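PDB 4I3F: serine hydrolase CCSP0084 from Cycloclasticus sp. P1, which probably hydrolyses ester bonds and carbon-carbon bonds of meta-cleavage products as an alpha/beta-hydrolase-fold serine hydrolase of a bacterium that degrades polyaromatic hydrocarbons. Local coordinates for residues Leu36-Ile47 with Leu70-Asp80; Glu117-Gly128 with Glu140-Val151. One frame throughout, in Å; residues are numbered along the deposited sequence. Where two conformers were deposited one is given.

Contact 1 of 2, residues Leu36-Ile47 with Leu70-Asp80; sequences LNEAGTDKDTSI and LAENYHCLAPD
H75 reaches across from strand 75-79 to E38 of antiparallel strand 32-39, while its backbone bonds to T45 O and I47 N on the parallel flank, that of strand 46-50; here the mixed alpha/beta-hydrolase sheet changes direction. Its ring, with CG anti to the backbone N (chi1 176°), points NE2 at E38 OE2, 2.7 Å away; the bond lies in the ring plane and uses the anti lone pair of the carboxylate. T41 CA sits over one ring face in a CH-pi contact, while L77 CD1 lies 3.8 Å above the ring plane. K114 holds E38 OE1 in a salt bridge. Replacing H75 with alanine would probably leave E38 OE2 without its donor here and open a gap between T41 and L77. A type I beta turn from G40 to K43 carries the chain past Y74 and H75 to the other side of strand 75-79, where I47 CD1 packs 3.5 Å from Y74 CG. A78 O accepts from both N and ND2 of N37, which, with a water bridging ND2 to D80 OD1, helps fix the amide's rotation. Served by K114 and an imidazole N-H, the E38 carboxylate is likely to stay ionised and may raise the basicity of H75.

Contact 2 of 2, residues Glu117-Gly128 with Glu140-Val151; sequences EQTHIVGNSMGG and ERFKKAVLMGPV. With NA (sodium ion), chain D.
H120 ND1 accepts the backbone N-H of K144 at 3.0 Å, exactly in the ring plane, in place of a backbone carbonyl. The imidazole therefore fills in where the ladder of parallel strands 119-124 and 142-148 slips by one residue, at a beta bulge around K143. The bend of that lysine at chi3 (67°) brings CE over one face of the H120 ring, 3.8 Å from the centroid, a CH-pi contact offset toward the rim. On the side of the sheet that carries T119 and I121, F142 meets both: T119 CG2 lies 3.6 Å from F142 CD2, and I121 CD1 touches CE2. Near the far end, M148 CE rests against the amide of N124, 3.4 Å from CG, while N124 ND2 is hydrogen-bonded to N62.

At the edge of the contact the R141 guanidinium gives NE to E117 O (2.7 Å), while the E117 carboxylate lies over its face, a long, charge-only pairing. Q118 NE2 bonds to E140 O at 2.9 Å. E140 OE2 in turn binds the sodium ion together with H138, and a water on that ion accepts from R141 NH1, which D112 also engages.

Beyond N124 the chain turns sharply at S125, in a GxSxG pattern consistent with the nucleophile elbow of this family. Helix 126-137 is the connection of the beta-alpha-beta crossover from strand 119-124 to strand 142-148, and packs its L134 and L135 on F142; F297 of helix 286-298 stacks on H120, and strand 243-248 lies alongside L147 and M148.

In the fold
Two neighbourhoods of one sheet illustrate how an alpha/beta hydrolase is assembled. Contact 1 closes first along the chain and contact 2 follows it, their centres about 14 Å apart. Strand 75-79 lies between strands 32-39 and 46-50, so contact 1 spans the change from antiparallel to parallel pairing; strand 46-50 then borders strand 119-124, the first strand of contact 2. The seam is direct: S46 OG and T119 OG1 probably share a hydrogen bond at 2.8 Å, and S46 O probably accepts the backbone N-H of H120. Helix 286-298 packs on both contacts. The sheet thus runs continuously from its antiparallel margin to the probable nucleophile elbow, nearer the centre of the chain.

Contact 1 of 2, residues Leu36-Ile47 with Leu70-Asp80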
loop_
_atom_site.group_PDB
_atom_site.type_symbol
_atom_site.label_atom_id
_atom_site.label_comp_id
_atom_site.label_asym_id
_atom_site.label_seq_id
_atom_site.Cartn_x
_atom_site.Cartn_y
_atom_site.Cartn_z
ATOM N N LEU A 36 -1.468 13.147 7.117
ATOM C CA LEU A 36 -1.873 13.164 5.720
ATOM C C LEU A 36 -0.934 13.991 4.853
ATOM O O LEU A 36 -0.614 15.131 5.178
ATOM C CB LEU A 36 -3.289 13.730 5.611
ATOM C CG LEU A 36 -3.850 13.853 4.197
ATOM C CD1 LEU A 36 -4.087 12.477 3.598
ATOM C CD2 LEU A 36 -5.120 14.686 4.194
ATOM N N ASN A 37 -0.478 13.403 3.754
ATOM C CA ASN A 37 0.190 14.174 2.708
ATOM C C ASN A 37 -0.790 14.472 1.568
ATOM O O ASN A 37 -1.550 13.595 1.164
ATOM C CB ASN A 37 1.368 13.386 2.147
ATOM C CG ASN A 37 2.385 13.017 3.211
ATOM O OD1 ASN A 37 3.241 13.818 3.561
ATOM N ND2 ASN A 37 2.308 11.788 3.711
ATOM N N GLU A 38 -0.769 15.703 1.061
ATOM C CA GLU A 38 -1.631 16.093 -0.053
ATOM C C GLU A 38 -0.869 16.864 -1.122
ATOM O O GLU A 38 0.046 17.625 -0.822
ATOM C CB GLU A 38 -2.771 16.987 0.436
ATOM C CG GLU A 38 -3.985 16.261 0.949
ATOM C CD GLU A 38 -5.084 17.226 1.340
ATOM O OE1 GLU A 38 -4.962 17.856 2.410
ATOM O OE2 GLU A 38 -6.054 17.362 0.570
ATOM N N ALA A 39 -1.275 16.699 -2.373
ATOM C CA ALA A 39 -0.764 17.557 -3.439
ATOM C C ALA A 39 -1.862 17.728 -4.478
ATOM O O ALA A 39 -2.810 16.937 -4.503
ATOM C CB ALA A 39 0.485 16.959 -4.059
ATOM N N GLY A 40 -1.733 18.745 -5.326
ATOM C CA GLY A 40 -2.720 19.003 -6.359
ATOM C C GLY A 40 -4.084 19.300 -5.764
ATOM O O GLY A 40 -5.109 18.890 -6.304
ATOM N N THR A 41 -4.102 20.039 -4.658
ATOM C CA THR A 41 -5.339 20.239 -3.910
ATOM C C THR A 41 -6.379 21.071 -4.662
ATOM O O THR A 41 -7.551 21.097 -4.281
ATOM C CB THR A 41 -5.075 20.842 -2.516
ATOM O OG1 THR A 41 -4.371 22.082 -2.650
ATOM C CG2 THR A 41 -4.238 19.883 -1.671
ATOM N N ASP A 42 -5.954 21.730 -5.735
ATOM C CA ASP A 42 -6.864 22.520 -6.553
ATOM C C ASP A 42 -7.557 21.694 -7.643
ATOM O O ASP A 42 -8.461 22.190 -8.321
ATOM C CB ASP A 42 -6.128 23.712 -7.172
ATOM C CG ASP A 42 -4.865 23.303 -7.919
ATOM O OD1 ASP A 42 -4.278 22.249 -7.592
ATOM O OD2 ASP A 42 -4.444 24.054 -8.829
ATOM N N LYS A 43 -7.138 20.438 -7.802
ATOM C CA LYS A 43 -7.683 19.577 -8.860
ATOM C C LYS A 43 -9.046 18.979 -8.490
ATOM O O LYS A 43 -9.352 18.782 -7.314
ATOM C CB LYS A 43 -6.697 18.453 -9.212
ATOM C CG LYS A 43 -5.294 18.940 -9.586
ATOM C CD LYS A 43 -5.313 19.840 -10.812
ATOM C CE LYS A 43 -3.927 20.377 -11.121
ATOM N NZ LYS A 43 -3.902 21.180 -12.381
ATOM N N ASP A 44 -9.850 18.670 -9.506
ATOM C CA ASP A 44 -11.232 18.245 -9.290
ATOM C C ASP A 44 -11.390 16.757 -8.971
ATOM O O ASP A 44 -12.308 16.363 -8.253
ATOM C CB ASP A 44 -12.093 18.614 -10.499
ATOM C CG ASP A 44 -12.049 20.100 -10.821
ATOM O OD1 ASP A 44 -11.930 20.922 -9.885
ATOM O OD2 ASP A 44 -12.129 20.440 -12.020
ATOM N N THR A 45 -10.500 15.926 -9.503
ATOM C CA THR A 45 -10.608 14.484 -9.297
ATOM C C THR A 45 -9.480 14.030 -8.379
ATOM O O THR A 45 -8.335 14.467 -8.535
ATOM C CB THR A 45 -10.542 13.724 -10.625
ATOM O OG1 THR A 45 -11.563 14.210 -11.509
ATOM C CG2 THR A 45 -10.721 12.225 -10.400
ATOM N N SER A 46 -9.797 13.169 -7.416
ATOM C CA SER A 46 -8.801 12.765 -6.426
ATOM C C SER A 46 -8.293 11.336 -6.599
ATOM O O SER A 46 -8.952 10.495 -7.216
ATOM C CB SER A 46 -9.333 12.973 -5.005
ATOM O OG SER A 46 -10.475 12.178 -4.757
ATOM N N ILE A 47 -7.098 11.087 -6.057
ATOM C CA ILE A 47 -6.532 9.746 -5.954
ATOM C C ILE A 47 -6.073 9.559 -4.512
ATOM O O ILE A 47 -5.342 10.400 -3.978
ATOM C CB ILE A 47 -5.308 9.551 -6.869
ATOM C CG1 ILE A 47 -5.621 9.909 -8.321
ATOM C CG2 ILE A 47 -4.800 8.115 -6.783
ATOM C CD1 ILE A 47 -4.372 9.926 -9.214
ATOM N N LEU A 70 1.567 12.756 -10.342
ATOM C CA LEU A 70 0.112 12.655 -10.420
ATOM C C LEU A 70 -0.561 13.983 -10.074
ATOM O O LEU A 70 -1.623 14.309 -10.607
ATOM C CB LEU A 70 -0.401 11.535 -9.524
ATOM C CG LEU A 70 0.009 10.119 -9.927
ATOM C CD1 LEU A 70 -0.305 9.149 -8.802
ATOM C CD2 LEU A 70 -0.725 9.701 -11.181
ATOM N N ALA A 71 0.075 14.763 -9.204
ATOM C CA ALA A 71 -0.500 16.039 -8.780
ATOM C C ALA A 71 -0.624 17.079 -9.889
ATOM O O ALA A 71 -1.311 18.084 -9.705
ATOM C CB ALA A 71 0.257 16.613 -7.599
ATOM N N GLU A 72 0.038 16.872 -11.027
ATOM C CA GLU A 72 -0.103 17.767 -12.173
ATOM C C GLU A 72 -1.545 17.763 -12.678
ATOM O O GLU A 72 -1.995 18.709 -13.316
ATOM C CB GLU A 72 0.824 17.339 -13.316
ATOM C CG GLU A 72 2.318 17.383 -13.003
ATOM C CD GLU A 72 3.161 16.826 -14.141
ATOM O OE1 GLU A 72 2.580 16.446 -15.180
ATOM O OE2 GLU A 72 4.401 16.768 -13.999
ATOM N N ASN A 73 -2.263 16.677 -12.401
ATOM C CA ASN A 73 -3.611 16.525 -12.927
ATOM C C ASN A 73 -4.628 16.006 -11.916
ATOM O O ASN A 73 -5.840 16.057 -12.159
ATOM C CB ASN A 73 -3.578 15.628 -14.176
ATOM C CG ASN A 73 -2.707 16.209 -15.286
ATOM O OD1 ASN A 73 -1.541 15.840 -15.441
ATOM N ND2 ASN A 73 -3.269 17.135 -16.051
ATOM N N TYR A 74 -4.145 15.518 -10.777
ATOM C CA TYR A 74 -5.026 14.911 -9.780
ATOM C C TYR A 74 -4.775 15.432 -8.375
ATOM O O TYR A 74 -3.643 15.772 -8.022
ATOM C CB TYR A 74 -4.865 13.385 -9.773
ATOM C CG TYR A 74 -5.378 12.731 -11.032
ATOM C CD1 TYR A 74 -6.723 12.401 -11.166
ATOM C CD2 TYR A 74 -4.520 12.461 -12.098
ATOM C CE1 TYR A 74 -7.197 11.817 -12.315
ATOM C CE2 TYR A 74 -4.987 11.887 -13.253
ATOM C CZ TYR A 74 -6.327 11.565 -13.353
ATOM O OH TYR A 74 -6.798 10.987 -14.505
ATOM N N HIS A 75 -5.841 15.491 -7.577
ATOM C CA HIS A 75 -5.731 15.783 -6.153
ATOM C C HIS A 75 -5.305 14.513 -5.446
ATOM O O HIS A 75 -6.081 13.564 -5.341
ATOM C CB HIS A 75 -7.083 16.258 -5.611
ATOM C CG HIS A 75 -7.101 16.496 -4.131
ATOM N ND1 HIS A 75 -8.273 16.643 -3.420
ATOM C CD2 HIS A 75 -6.097 16.604 -3.227
ATOM C CE1 HIS A 75 -7.991 16.832 -2.142
ATOM N NE2 HIS A 75 -6.678 16.818 -2.000
ATOM N N CYS A 76 -4.070 14.485 -4.955
ATOM C CA CYS A 76 -3.544 13.284 -4.314
ATOM C C CYS A 76 -3.625 13.352 -2.799
ATOM O O CYS A 76 -3.219 14.345 -2.197
ATOM C CB CYS A 76 -2.092 13.064 -4.729
ATOM S SG CYS A 76 -1.894 12.724 -6.491
ATOM N N LEU A 77 -4.142 12.282 -2.192
ATOM C CA LEU A 77 -4.146 12.132 -0.743
ATOM C C LEU A 77 -3.367 10.862 -0.403
ATOM O O LEU A 77 -3.697 9.781 -0.889
ATOM C CB LEU A 77 -5.579 12.047 -0.205
ATOM C CG LEU A 77 -6.444 13.268 -0.531
ATOM C CD1 LEU A 77 -7.237 13.060 -1.813
ATOM C CD2 LEU A 77 -7.368 13.603 0.635
ATOM N N ALA A 78 -2.322 10.999 0.411
ATOM C CA ALA A 78 -1.495 9.850 0.793
ATOM C C ALA A 78 -1.294 9.838 2.299
ATOM O O ALA A 78 -0.385 10.490 2.815
ATOM C CB ALA A 78 -0.145 9.905 0.085
ATOM N N PRO A 79 -2.154 9.112 3.019
ATOM C CA PRO A 79 -2.028 9.107 4.480
ATOM C C PRO A 79 -1.066 8.039 4.991
ATOM O O PRO A 79 -0.864 7.019 4.321
ATOM C CB PRO A 79 -3.443 8.749 4.930
ATOM C CG PRO A 79 -3.941 7.808 3.809
ATOM C CD PRO A 79 -3.387 8.441 2.555
ATOM N N ASP A 80 -0.484 8.274 6.164
ATOM C CA ASP A 80 0.120 7.183 6.917
ATOM C C ASP A 80 -1.045 6.319 7.384
ATOM O O ASP A 80 -2.005 6.810 7.984
ATOM C CB ASP A 80 0.915 7.682 8.129
ATOM C CG ASP A 80 2.246 8.332 7.753
ATOM O OD1 ASP A 80 2.606 8.359 6.555
ATOM O OD2 ASP A 80 2.941 8.815 8.675
HETATM O O HOH W 1 4.319 10.112 5.175
HETATM O O HOH W 2 -10.444 16.830 -5.307
HETATM O O HOH W 3 -4.919 19.648 -14.630
HETATM O O HOH W 4 -1.246 21.265 -12.654
HETATM O O HOH W 5 -8.604 16.426 -11.626
#

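Contact 2 of 2, residues Glu117-Gly128 with Glu140-Val151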
loop_
_atom_site.group_PDB
_atom_site.type_symbol
_atom_site.label_atom_id
_atom_site.label_comp_id
_atom_site.label_asym_id
_atom_site.label_seq_id
_atom_site.Cartn_x
_atom_site.Cartn_y
_atom_site.Cartn_z
ATOM N N GLU A 117 -16.631 12.645 -1.943
ATOM C CA GLU A 117 -17.632 11.589 -2.073
ATOM C C GLU A 117 -17.077 10.356 -2.786
ATOM O O GLU A 117 -17.302 9.222 -2.345
ATOM C CB GLU A 117 -18.896 12.109 -2.767
ATOM C CG GLU A 117 -19.997 11.052 -2.954
ATOM C CD GLU A 117 -20.420 10.370 -1.647
ATOM O OE1 GLU A 117 -20.326 10.995 -0.563
ATOM O OE2 GLU A 117 -20.857 9.199 -1.707
ATOM N N GLN A 118 -16.348 10.578 -3.877
ATOM C CA GLN A 118 -15.761 9.475 -4.636
ATOM C C GLN A 118 -14.317 9.783 -4.990
ATOM O O GLN A 118 -13.985 10.933 -5.306
ATOM C CB GLN A 118 -16.541 9.233 -5.926
ATOM C CG GLN A 118 -17.977 8.781 -5.740
ATOM C CD GLN A 118 -18.555 8.189 -7.016
ATOM O OE1 GLN A 118 -18.535 8.824 -8.071
ATOM N NE2 GLN A 118 -19.052 6.959 -6.928
ATOM N N THR A 119 -13.476 8.755 -4.970
ATOM C CA THR A 119 -12.054 8.920 -5.275
ATOM C C THR A 119 -11.500 7.748 -6.088
ATOM O O THR A 119 -11.994 6.620 -5.979
ATOM C CB THR A 119 -11.233 9.092 -3.969
ATOM O OG1 THR A 119 -9.879 9.439 -4.285
ATOM C CG2 THR A 119 -11.238 7.804 -3.146
ATOM N N HIS A 120 -10.491 8.011 -6.920
ATOM C CA HIS A 120 -9.672 6.925 -7.448
ATOM C C HIS A 120 -8.800 6.421 -6.308
ATOM O O HIS A 120 -8.615 7.121 -5.311
ATOM C CB HIS A 120 -8.764 7.402 -8.588
ATOM C CG HIS A 120 -9.482 7.797 -9.847
ATOM N ND1 HIS A 120 -10.454 7.018 -10.442
ATOM C CD2 HIS A 120 -9.319 8.874 -10.653
ATOM C CE1 HIS A 120 -10.874 7.611 -11.547
ATOM N NE2 HIS A 120 -10.201 8.738 -11.699
ATOM N N ILE A 121 -8.236 5.227 -6.451
ATOM C CA ILE A 121 -7.443 4.649 -5.369
ATOM C C ILE A 121 -6.291 3.799 -5.905
ATOM O O ILE A 121 -6.428 3.117 -6.930
ATOM C CB ILE A 121 -8.361 3.865 -4.369
ATOM C CG1 ILE A 121 -7.565 3.313 -3.181
ATOM C CG2 ILE A 121 -9.188 2.783 -5.095
ATOM C CD1 ILE A 121 -8.456 2.838 -2.025
ATOM N N VAL A 122 -5.145 3.894 -5.231
ATOM C CA VAL A 122 -3.963 3.096 -5.557
ATOM C C VAL A 122 -3.521 2.419 -4.273
ATOM O O VAL A 122 -3.454 3.068 -3.225
ATOM C CB VAL A 122 -2.795 3.967 -6.054
ATOM C CG1 VAL A 122 -1.580 3.095 -6.408
ATOM C CG2 VAL A 122 -3.205 4.778 -7.279
ATOM N N GLY A 123 -3.228 1.124 -4.336
ATOM C CA GLY A 123 -2.769 0.428 -3.146
ATOM C C GLY A 123 -1.624 -0.537 -3.369
ATOM O O GLY A 123 -1.671 -1.384 -4.277
ATOM N N ASN A 124 -0.595 -0.410 -2.531
ATOM C CA ASN A 124 0.565 -1.292 -2.551
ATOM C C ASN A 124 0.446 -2.353 -1.476
ATOM O O ASN A 124 0.249 -2.026 -0.315
ATOM C CB ASN A 124 1.844 -0.472 -2.305
ATOM C CG ASN A 124 3.060 -1.339 -1.943
ATOM O OD1 ASN A 124 3.097 -2.544 -2.202
ATOM N ND2 ASN A 124 4.075 -0.709 -1.349
ATOM N N SER A 125 0.590 -3.624 -1.862
ATOM C CA SER A 125 0.665 -4.722 -0.893
ATOM C C SER A 125 -0.470 -4.672 0.115
ATOM O O SER A 125 -1.639 -4.817 -0.238
ATOM C CB SER A 125 2.016 -4.700 -0.173
ATOM O OG SER A 125 2.086 -5.694 0.833
ATOM N N MET A 126 -0.107 -4.453 1.372
ATOM C CA MET A 126 -1.093 -4.302 2.435
ATOM C C MET A 126 -2.125 -3.251 2.068
ATOM O O MET A 126 -3.326 -3.466 2.241
ATOM C CB MET A 126 -0.415 -3.933 3.752
ATOM C CG MET A 126 -1.379 -3.707 4.913
ATOM S SD MET A 126 -2.022 -2.026 5.017
ATOM C CE MET A 126 -0.516 -1.074 5.233
ATOM N N GLY A 127 -1.658 -2.118 1.543
ATOM C CA GLY A 127 -2.557 -1.056 1.096
ATOM C C GLY A 127 -3.458 -1.480 -0.058
ATOM O O GLY A 127 -4.584 -0.977 -0.197
ATOM N N GLY A 128 -2.966 -2.387 -0.899
ATOM C CA GLY A 128 -3.779 -2.970 -1.957
ATOM C C GLY A 128 -4.843 -3.886 -1.378
ATOM O O GLY A 128 -5.967 -3.964 -1.896
ATOM N N GLU A 140 -19.434 2.496 -3.307
ATOM C CA GLU A 140 -19.916 3.772 -3.826
ATOM C C GLU A 140 -18.922 4.923 -3.629
ATOM O O GLU A 140 -19.100 6.006 -4.195
ATOM C CB GLU A 140 -21.262 4.135 -3.181
ATOM C CG GLU A 140 -21.191 4.501 -1.679
ATOM C CD GLU A 140 -20.878 3.321 -0.745
ATOM O OE1 GLU A 140 -20.888 2.156 -1.182
ATOM O OE2 GLU A 140 -20.629 3.570 0.447
ATOM N N ARG A 141 -17.884 4.700 -2.830
ATOM C CA ARG A 141 -16.943 5.769 -2.523
ATOM C C ARG A 141 -15.750 5.756 -3.465
ATOM O O ARG A 141 -14.848 6.588 -3.333
ATOM C CB ARG A 141 -16.427 5.654 -1.087
ATOM C CG ARG A 141 -17.508 5.714 -0.010
ATOM C CD ARG A 141 -18.386 6.953 -0.131
ATOM N NE ARG A 141 -17.670 8.195 0.159
ATOM C CZ ARG A 141 -17.480 8.688 1.381
ATOM N NH1 ARG A 141 -17.927 8.036 2.444
ATOM N NH2 ARG A 141 -16.819 9.828 1.549
ATOM N N PHE A 142 -15.732 4.817 -4.411
ATOM C CA PHE A 142 -14.544 4.635 -5.255
ATOM C C PHE A 142 -14.854 4.556 -6.736
ATOM O O PHE A 142 -15.920 4.075 -7.142
ATOM C CB PHE A 142 -13.727 3.422 -4.780
ATOM C CG PHE A 142 -13.290 3.546 -3.359
ATOM C CD1 PHE A 142 -14.047 2.984 -2.321
ATOM C CD2 PHE A 142 -12.174 4.303 -3.039
ATOM C CE1 PHE A 142 -13.661 3.152 -1.000
ATOM C CE2 PHE A 142 -11.791 4.469 -1.723
ATOM C CZ PHE A 142 -12.539 3.890 -0.701
ATOM N N LYS A 143 -13.913 5.065 -7.531
ATOM C CA LYS A 143 -14.056 5.138 -8.982
ATOM C C LYS A 143 -13.176 4.053 -9.593
ATOM O O LYS A 143 -13.575 2.889 -9.645
ATOM C CB LYS A 143 -13.671 6.542 -9.480
ATOM C CG LYS A 143 -14.703 7.632 -9.134
ATOM C CD LYS A 143 -14.067 9.017 -8.960
ATOM C CE LYS A 143 -13.504 9.574 -10.267
ATOM N NZ LYS A 143 -14.582 9.824 -11.269
ATOM N N LYS A 144 -11.972 4.413 -10.034
ATOM C CA LYS A 144 -11.034 3.404 -10.538
ATOM C C LYS A 144 -10.003 3.026 -9.493
ATOM O O LYS A 144 -9.665 3.834 -8.624
ATOM C CB LYS A 144 -10.289 3.915 -11.770
ATOM C CG LYS A 144 -11.110 4.006 -13.041
ATOM C CD LYS A 144 -10.217 4.547 -14.148
ATOM C CE LYS A 144 -10.519 3.918 -15.496
ATOM N NZ LYS A 144 -11.613 4.618 -16.225
ATOM N N ALA A 145 -9.476 1.808 -9.612
ATOM C CA ALA A 145 -8.482 1.295 -8.671
ATOM C C ALA A 145 -7.243 0.766 -9.379
ATOM O O ALA A 145 -7.340 0.084 -10.405
ATOM C CB ALA A 145 -9.088 0.207 -7.787
ATOM N N VAL A 146 -6.079 1.080 -8.820
ATOM C CA VAL A 146 -4.822 0.476 -9.246
ATOM C C VAL A 146 -4.233 -0.275 -8.065
ATOM O O VAL A 146 -4.062 0.297 -6.986
ATOM C CB VAL A 146 -3.817 1.537 -9.716
ATOM C CG1 VAL A 146 -2.426 0.900 -9.927
ATOM C CG2 VAL A 146 -4.297 2.184 -11.006
ATOM N N LEU A 147 -3.935 -1.559 -8.259
ATOM C CA LEU A 147 -3.237 -2.334 -7.235
ATOM C C LEU A 147 -1.793 -2.547 -7.676
ATOM O O LEU A 147 -1.500 -2.597 -8.881
ATOM C CB LEU A 147 -3.917 -3.688 -7.010
ATOM C CG LEU A 147 -5.416 -3.652 -6.703
ATOM C CD1 LEU A 147 -5.963 -5.073 -6.471
ATOM C CD2 LEU A 147 -5.722 -2.729 -5.512
ATOM N N MET A 148 -0.892 -2.650 -6.703
ATOM C CA MET A 148 0.520 -2.880 -6.981
ATOM C C MET A 148 1.003 -3.939 -6.009
ATOM O O MET A 148 1.151 -3.674 -4.811
ATOM C CB MET A 148 1.332 -1.597 -6.790
ATOM C CG MET A 148 2.709 -1.653 -7.418
ATOM S SD MET A 148 3.838 -0.424 -6.703
ATOM C CE MET A 148 4.177 -1.164 -5.108
ATOM N N GLY A 149 1.224 -5.145 -6.521
ATOM C CA GLY A 149 1.636 -6.271 -5.692
ATOM C C GLY A 149 0.755 -6.452 -4.476
ATOM O O GLY A 149 1.253 -6.525 -3.353
ATOM N N PRO A 150 -0.563 -6.539 -4.686
ATOM C CA PRO A 150 -1.493 -6.534 -3.562
ATOM C C PRO A 150 -1.570 -7.862 -2.804
ATOM O O PRO A 150 -1.410 -8.930 -3.393
ATOM C CB PRO A 150 -2.843 -6.264 -4.245
ATOM C CG PRO A 150 -2.711 -6.941 -5.572
ATOM C CD PRO A 150 -1.258 -6.706 -5.980
ATOM N N VAL A 151 -1.826 -7.782 -1.498
ATOM C CA VAL A 151 -2.310 -8.955 -0.771
ATOM C C VAL A 151 -3.803 -9.060 -1.060
ATOM O O VAL A 151 -4.381 -8.136 -1.631
ATOM C CB VAL A 151 -2.025 -8.879 0.748
ATOM C CG1 VAL A 151 -0.521 -8.873 0.999
ATOM C CG2 VAL A 151 -2.670 -7.648 1.388
HETATM NA NA NA D . -20.429 2.781 2.647
HETATM O O HOH W 6 -17.787 9.082 -10.766
HETATM O O HOH W 7 -19.407 5.428 2.914
HETATM O O HOH W 8 -22.094 2.997 4.818
#